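Local coordinates for cell shape-determining protein MreC (Streptococcus pneumoniae, PDB 2QF4) that takes part in forming and maintaining cell shape, probably as a component of the elongasome that synthesizes peripheral peptidoglycan, at residues S107-G119 against A126-H138. Sequence-based numbering, arbitrary orientation.
Sequences SDISAGDKVTTGG and ADIPVGEVVATTH. With EDO (1,2-ethanediol), chain E; EDO (1,2-ethanediol), chain D.
A classic beta bulge interrupts the antiparallel hairpin at V115, V130 and G131. Its evidence is a shared acceptor: V130 N (2.9 Å) and G131 N (3.2 Å) both donate to V115 O, arriving from the same face of its carbonyl plane, while V115 N returns a bond to G131 O. Beyond the bulge the register moves by one, and T117 N binds I128 O while D127 N binds T117 O. T117 OG1 lies between its own backbone N and carbonyl carbon (chi1 56°), where it accepts a 3.0 Å bond from I128 N and also bonds V125 O. On the other side of the bulge, the type II turn S110-D113 docks on the long strand through G112 N to V133 O and V133 N to D113 O. D113 OD2 steadies this turn by accepting from S110 N, 61° out of the carboxylate plane, and also bonds H79. Strands 114-118 and 126-137 are neighbours in the second of the two six-stranded barrels of this periplasmic fragment, whose fold resembles that of alpha-lytic protease. I109 CG2 touches both methyls of V133, CG1 and CG2, at 3.9 Å each; V133 CG2 also meets V115 CG2 at 3.9 Å, and in both residue pairs the side chains cross at about a right angle. V115 also touches I100 and V149, and V133 touches V147. On the face bearing K114 and E132, a water donates to G112 O and, at 2.8 Å, to E132 OE1; its link to K114 NZ, at 2.5 Å, is too short to be relied on.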
ATOM      1  N   SER A 107      -1.940   6.316 -20.788  1.00 13.01           N
ATOM      2  CA  SER A 107      -0.564   5.952 -21.142  1.00 14.05           C
ATOM      3  C   SER A 107      -0.383   4.461 -21.247  1.00 13.20           C
ATOM      4  O   SER A 107      -0.944   3.696 -20.449  1.00 12.89           O
ATOM      5  CB  SER A 107       0.455   6.426 -20.075  1.00 14.11           C
ATOM      6  OG  SER A 107       1.781   5.952 -20.407  1.00 15.78           O
ATOM      7  N   ASP A 108       0.481   4.035 -22.155  1.00 13.88           N
ATOM      8  CA  ASP A 108       0.948   2.669 -22.135  1.00 14.12           C
ATOM      9  C   ASP A 108       1.530   2.348 -20.755  1.00 13.40           C
ATOM     10  O   ASP A 108       2.138   3.186 -20.100  1.00 12.61           O
ATOM     11  CB  ASP A 108       2.027   2.432 -23.193  1.00 15.87           C
ATOM     12  CG  ASP A 108       1.515   2.494 -24.615  1.00 19.55           C
ATOM     13  OD1 ASP A 108       0.292   2.558 -24.865  1.00 21.68           O
ATOM     14  OD2 ASP A 108       2.396   2.474 -25.506  1.00 25.90           O
ATOM     15  N   ILE A 109       1.328   1.105 -20.335  1.00 12.21           N
ATOM     16  CA  ILE A 109       1.869   0.582 -19.094  1.00 12.53           C
ATOM     17  C   ILE A 109       2.447  -0.773 -19.435  1.00 12.79           C
ATOM     18  O   ILE A 109       1.788  -1.559 -20.119  1.00 14.61           O
ATOM     19  CB  ILE A 109       0.780   0.487 -18.008  1.00 12.31           C
ATOM     20  CG1 ILE A 109       0.311   1.877 -17.560  1.00 12.51           C
ATOM     21  CG2 ILE A 109       1.280  -0.308 -16.771  1.00 14.88           C
ATOM     22  CD1 ILE A 109      -0.914   1.844 -16.665  1.00 13.38           C
ATOM     23  N   SER A 110       3.687  -1.020 -19.040  1.00 12.88           N
ATOM     24  CA  SER A 110       4.426  -2.214 -19.461  1.00 13.08           C
ATOM     25  C   SER A 110       4.876  -3.023 -18.272  1.00 11.06           C
ATOM     26  O   SER A 110       5.207  -2.486 -17.211  1.00 10.21           O
ATOM     27  CB  SER A 110       5.683  -1.769 -20.207  1.00 13.71           C
ATOM     28  OG  SER A 110       5.392  -1.004 -21.357  1.00 18.55           O
ATOM     29  N   ALA A 111       5.034  -4.310 -18.498  1.00 11.21           N
ATOM     30  CA  ALA A 111       5.633  -5.183 -17.513  1.00 10.95           C
ATOM     31  C   ALA A 111       6.976  -4.601 -17.054  1.00 10.60           C
ATOM     32  O   ALA A 111       7.792  -4.156 -17.886  1.00 12.18           O
ATOM     33  CB  ALA A 111       5.804  -6.575 -18.123  1.00 11.97           C
ATOM     34  N   GLY A 112       7.228  -4.612 -15.759  1.00 10.48           N
ATOM     35  CA  GLY A 112       8.439  -4.065 -15.174  1.00 11.34           C
ATOM     36  C   GLY A 112       8.322  -2.637 -14.707  1.00 11.65           C
ATOM     37  O   GLY A 112       9.169  -2.196 -13.928  1.00 12.71           O
ATOM     38  N   ASP A 113       7.306  -1.892 -15.132  1.00 10.24           N
ATOM     39  CA  ASP A 113       7.181  -0.507 -14.697  1.00 10.54           C
ATOM     40  C   ASP A 113       7.060  -0.484 -13.164  1.00  9.75           C
ATOM     41  O   ASP A 113       6.350  -1.302 -12.549  1.00 10.38           O
ATOM     42  CB  ASP A 113       5.983   0.176 -15.327  1.00  9.90           C
ATOM     43  CG  ASP A 113       6.169   0.528 -16.809  1.00 10.93           C
ATOM     44  OD1 ASP A 113       7.295   0.475 -17.325  1.00 13.73           O
ATOM     45  OD2 ASP A 113       5.146   0.909 -17.427  1.00 11.69           O
ATOM     46  N   LYS A 114       7.735   0.458 -12.540  1.00  9.43           N
ATOM     47  CA  LYS A 114       7.780   0.507 -11.093  1.00 10.02           C
ATOM     48  C   LYS A 114       6.561   1.184 -10.501  1.00  9.04           C
ATOM     49  O   LYS A 114       6.098   2.214 -10.976  1.00  9.67           O
ATOM     50  CB  LYS A 114       9.041   1.241 -10.622  1.00 13.10           C
ATOM     51  CG  LYS A 114      10.342   0.525 -11.015  1.00 16.52           C
ATOM     52  CD  LYS A 114      10.512  -0.795 -10.306  1.00 22.41           C
ATOM     53  CE  LYS A 114      11.976  -1.305 -10.343  1.00 24.90           C
ATOM     54  NZ  LYS A 114      12.539  -1.416 -11.717  1.00 31.80           N
ATOM     55  N   VAL A 115       6.073   0.605  -9.404  1.00  8.70           N
ATOM     56  CA  VAL A 115       4.910   1.073  -8.691  1.00  8.15           C
ATOM     57  C   VAL A 115       5.311   1.474  -7.292  1.00  8.30           C
ATOM     58  O   VAL A 115       6.004   0.710  -6.610  1.00  8.83           O
ATOM     59  CB  VAL A 115       3.803  -0.018  -8.629  1.00  8.66           C
ATOM     60  CG1 VAL A 115       2.524   0.521  -8.021  1.00  8.90           C
ATOM     61  CG2 VAL A 115       3.564  -0.594  -9.996  1.00  9.84           C
ATOM     62  N   THR A 116       4.934   2.685  -6.908  1.00  8.44           N
ATOM     63  CA  THR A 116       5.236   3.239  -5.591  1.00  8.27           C
ATOM     64  C   THR A 116       3.954   3.881  -5.050  1.00  7.87           C
ATOM     65  O   THR A 116       2.965   4.038  -5.756  1.00  8.38           O
ATOM     66  CB  THR A 116       6.382   4.285  -5.672  1.00  9.18           C
ATOM     67  OG1 THR A 116       6.003   5.304  -6.606  1.00 10.33           O
ATOM     68  CG2 THR A 116       7.657   3.627  -6.090  1.00 11.20           C
ATOM     69  N   THR A 117       3.957   4.261  -3.770  1.00  7.74           N
ATOM     70  CA  THR A 117       2.788   4.944  -3.247  1.00  7.94           C
ATOM     71  C   THR A 117       2.706   6.338  -3.866  1.00  7.95           C
ATOM     72  O   THR A 117       3.707   6.970  -4.196  1.00  8.63           O
ATOM     73  CB  THR A 117       2.757   4.982  -1.739  1.00  7.33           C
ATOM     74  OG1 THR A 117       3.965   5.600  -1.232  1.00  8.22           O
ATOM     75  CG2 THR A 117       2.603   3.560  -1.165  1.00  9.36           C
ATOM     76  N   GLY A 118       1.484   6.805  -4.067  1.00  8.06           N
ATOM     77  CA  GLY A 118       1.223   8.062  -4.732  1.00  8.78           C
ATOM     78  C   GLY A 118       1.090   9.276  -3.864  1.00  9.54           C
ATOM     79  O   GLY A 118       1.274  10.404  -4.325  1.00  9.95           O
ATOM     80  N   GLY A 119       0.740   9.081  -2.601  1.00  8.91           N
ATOM     81  CA  GLY A 119       0.567  10.190  -1.648  1.00  9.76           C
ATOM     82  C   GLY A 119      -0.742  10.955  -1.725  1.00  9.65           C
ATOM     83  O   GLY A 119      -0.901  11.909  -0.981  1.00 11.09           O
ATOM     84  N   ALA A 126       3.952   9.436  -0.253  1.00  9.43           N
ATOM     85  CA  ALA A 126       4.378   9.014  -1.566  1.00  9.72           C
ATOM     86  C   ALA A 126       5.732   8.302  -1.558  1.00  9.70           C
ATOM     87  O   ALA A 126       6.500   8.406  -0.602  1.00 10.40           O
ATOM     88  CB  ALA A 126       4.432  10.250  -2.502  1.00 10.93           C
ATOM     89  N   ASP A 127       5.996   7.555  -2.632  1.00  9.62           N
ATOM     90  CA  ASP A 127       7.316   7.054  -3.001  1.00  9.99           C
ATOM     91  C   ASP A 127       7.772   5.804  -2.265  1.00 10.47           C
ATOM     92  O   ASP A 127       8.886   5.352  -2.456  1.00 12.10           O
ATOM     93  CB  ASP A 127       8.389   8.175  -2.925  1.00 11.34           C
ATOM     94  CG  ASP A 127       8.035   9.369  -3.783  1.00 13.98           C
ATOM     95  OD1 ASP A 127       7.523   9.224  -4.885  1.00 15.78           O
ATOM     96  OD2 ASP A 127       8.268  10.515  -3.332  1.00 21.11           O
ATOM     97  N   ILE A 128       6.911   5.184  -1.486  1.00  9.31           N
ATOM     98  CA  ILE A 128       7.244   3.922  -0.863  1.00  9.46           C
ATOM     99  C   ILE A 128       7.148   2.832  -1.945  1.00  8.67           C
ATOM    100  O   ILE A 128       6.140   2.759  -2.650  1.00  8.62           O
ATOM    101  CB  ILE A 128       6.268   3.576   0.263  1.00  8.88           C
ATOM    102  CG1 ILE A 128       6.311   4.628   1.368  1.00 10.08           C
ATOM    103  CG2 ILE A 128       6.562   2.179   0.822  1.00 10.04           C
ATOM    104  CD1 ILE A 128       5.152   4.510   2.373  1.00 11.86           C
ATOM    105  N   PRO A 129       8.183   1.983  -2.100  1.00  8.76           N
ATOM    106  CA  PRO A 129       8.097   0.906  -3.100  1.00  8.96           C
ATOM    107  C   PRO A 129       6.903  -0.003  -2.841  1.00  8.47           C
ATOM    108  O   PRO A 129       6.694  -0.438  -1.712  1.00  9.11           O
ATOM    109  CB  PRO A 129       9.433   0.157  -2.938  1.00 10.02           C
ATOM    110  CG  PRO A 129      10.343   1.199  -2.375  1.00 10.80           C
ATOM    111  CD  PRO A 129       9.497   1.989  -1.443  1.00 10.26           C
ATOM    112  N   VAL A 130       6.202  -0.351  -3.915  1.00  8.09           N
ATOM    113  CA  VAL A 130       5.082  -1.313  -3.885  1.00  8.88           C
ATOM    114  C   VAL A 130       5.411  -2.579  -4.663  1.00  8.66           C
ATOM    115  O   VAL A 130       5.268  -3.688  -4.134  1.00  8.74           O
ATOM    116  CB  VAL A 130       3.795  -0.661  -4.412  1.00  8.32           C
ATOM    117  CG1 VAL A 130       2.630  -1.663  -4.435  1.00  9.44           C
ATOM    118  CG2 VAL A 130       3.424   0.507  -3.524  1.00  9.87           C
ATOM    119  N   GLY A 131       5.871  -2.425  -5.896  1.00  8.85           N
ATOM    120  CA  GLY A 131       6.192  -3.573  -6.729  1.00  9.04           C
ATOM    121  C   GLY A 131       6.409  -3.170  -8.152  1.00  8.86           C
ATOM    122  O   GLY A 131       6.724  -2.016  -8.431  1.00  9.85           O
ATOM    123  N   GLU A 132       6.238  -4.144  -9.044  1.00  8.56           N
ATOM    124  CA  GLU A 132       6.421  -3.896 -10.468  1.00 10.34           C
ATOM    125  C   GLU A 132       5.228  -4.430 -11.218  1.00  8.68           C
ATOM    126  O   GLU A 132       4.623  -5.444 -10.835  1.00  9.12           O
ATOM    127  CB  GLU A 132       7.694  -4.513 -10.996  1.00 12.05           C
ATOM    128  CG  GLU A 132       7.757  -5.979 -10.984  1.00 18.44           C
ATOM    129  CD  GLU A 132       9.059  -6.523 -11.554  1.00 20.24           C
ATOM    130  OE1 GLU A 132       9.816  -5.760 -12.204  1.00 26.69           O
ATOM    131  OE2 GLU A 132       9.312  -7.732 -11.333  1.00 30.23           O
ATOM    132  N   VAL A 133       4.880  -3.744 -12.309  1.00  8.69           N
ATOM    133  CA  VAL A 133       3.767  -4.150 -13.121  1.00  8.72           C
ATOM    134  C   VAL A 133       3.991  -5.517 -13.729  1.00  9.25           C
ATOM    135  O   VAL A 133       5.080  -5.812 -14.248  1.00  9.09           O
ATOM    136  CB  VAL A 133       3.517  -3.111 -14.253  1.00  9.16           C
ATOM    137  CG1 VAL A 133       2.504  -3.631 -15.248  1.00 10.57           C
ATOM    138  CG2 VAL A 133       3.077  -1.773 -13.641  1.00  9.19           C
ATOM    139  N   VAL A 134       2.976  -6.355 -13.671  1.00  8.24           N
ATOM    140  CA  VAL A 134       2.883  -7.585 -14.454  1.00  8.77           C
ATOM    141  C   VAL A 134       2.218  -7.301 -15.791  1.00  8.95           C
ATOM    142  O   VAL A 134       2.818  -7.500 -16.843  1.00 10.69           O
ATOM    143  CB  VAL A 134       2.157  -8.695 -13.654  1.00  8.60           C
ATOM    144  CG1 VAL A 134       1.883  -9.922 -14.519  1.00  9.88           C
ATOM    145  CG2 VAL A 134       2.966  -9.069 -12.435  1.00 10.54           C
ATOM    146  N   ALA A 135       0.975  -6.825 -15.763  1.00  8.53           N
ATOM    147  CA  ALA A 135       0.202  -6.589 -16.991  1.00  9.24           C
ATOM    148  C   ALA A 135      -0.969  -5.686 -16.715  1.00  8.45           C
ATOM    149  O   ALA A 135      -1.227  -5.325 -15.572  1.00  8.94           O
ATOM    150  CB  ALA A 135      -0.273  -7.938 -17.589  1.00 10.43           C
ATOM    151  N   THR A 136      -1.649  -5.319 -17.782  1.00  8.64           N
ATOM    152  CA  THR A 136      -2.924  -4.657 -17.674  1.00  8.84           C
ATOM    153  C   THR A 136      -4.021  -5.545 -18.236  1.00  8.97           C
ATOM    154  O   THR A 136      -3.784  -6.400 -19.081  1.00  9.43           O
ATOM    155  CB  THR A 136      -2.960  -3.302 -18.392  1.00  9.78           C
ATOM    156  OG1 THR A 136      -2.861  -3.499 -19.794  1.00 12.36           O
ATOM    157  CG2 THR A 136      -1.836  -2.392 -17.931  1.00 11.62           C
ATOM    158  N   THR A 137      -5.238  -5.337 -17.760  1.00  9.08           N
ATOM    159  CA  THR A 137      -6.391  -6.028 -18.296  1.00  9.93           C
ATOM    160  C   THR A 137      -7.525  -5.017 -18.392  1.00  9.59           C
ATOM    161  O   THR A 137      -7.445  -3.861 -17.925  1.00  9.78           O
ATOM    162  CB  THR A 137      -6.753  -7.306 -17.494  1.00  9.92           C
ATOM    163  OG1 THR A 137      -7.687  -8.087 -18.250  1.00 11.54           O
ATOM    164  CG2 THR A 137      -7.339  -6.983 -16.129  1.00 11.98           C
ATOM    165  N   HIS A 138      -8.583  -5.399 -19.105  1.00 10.96           N
ATOM    166  CA  HIS A 138      -9.624  -4.436 -19.502  1.00 12.00           C
ATOM    167  C   HIS A 138      -8.964  -3.245 -20.198  1.00 12.13           C
ATOM    168  O   HIS A 138      -9.360  -2.099 -20.038  1.00 12.51           O
ATOM    169  CB  HIS A 138     -10.505  -3.979 -18.341  1.00 13.23           C
ATOM    170  CG  HIS A 138     -11.061  -5.101 -17.520  1.00 15.10           C
ATOM    171  ND1 HIS A 138     -11.709  -6.179 -18.078  1.00 17.73           N
ATOM    172  CD2 HIS A 138     -11.005  -5.337 -16.191  1.00 16.38           C
ATOM    173  CE1 HIS A 138     -12.074  -7.008 -17.118  1.00 18.57           C
ATOM    174  NE2 HIS A 138     -11.667  -6.519 -15.961  1.00 19.91           N
TER
HETATM  175  C1  EDO E 603      10.446   6.590   0.985  1.00 36.66           C
HETATM  176  O1  EDO E 603      10.346   5.304   0.371  1.00 37.87           O
HETATM  177  C2  EDO E 603       9.091   7.280   0.936  1.00 35.28           C
HETATM  178  O2  EDO E 603       8.714   7.642   2.267  1.00 36.48           O
HETATM  179  C1  EDO D 602      -8.220  -6.322 -22.632  1.00 23.92           C
HETATM  180  O1  EDO D 602      -7.007  -6.296 -21.920  1.00 25.38           O
HETATM  181  C2  EDO D 602      -9.115  -7.444 -22.205  1.00 17.26           C
HETATM  182  O2  EDO D 602      -9.399  -7.533 -20.851  1.00 17.69           O
HETATM  183  O   HOH W   1      11.220  -3.316 -12.579  1.00 33.30           O
HETATM  184  O   HOH W   2       8.287   7.118  -6.419  1.00 23.86           O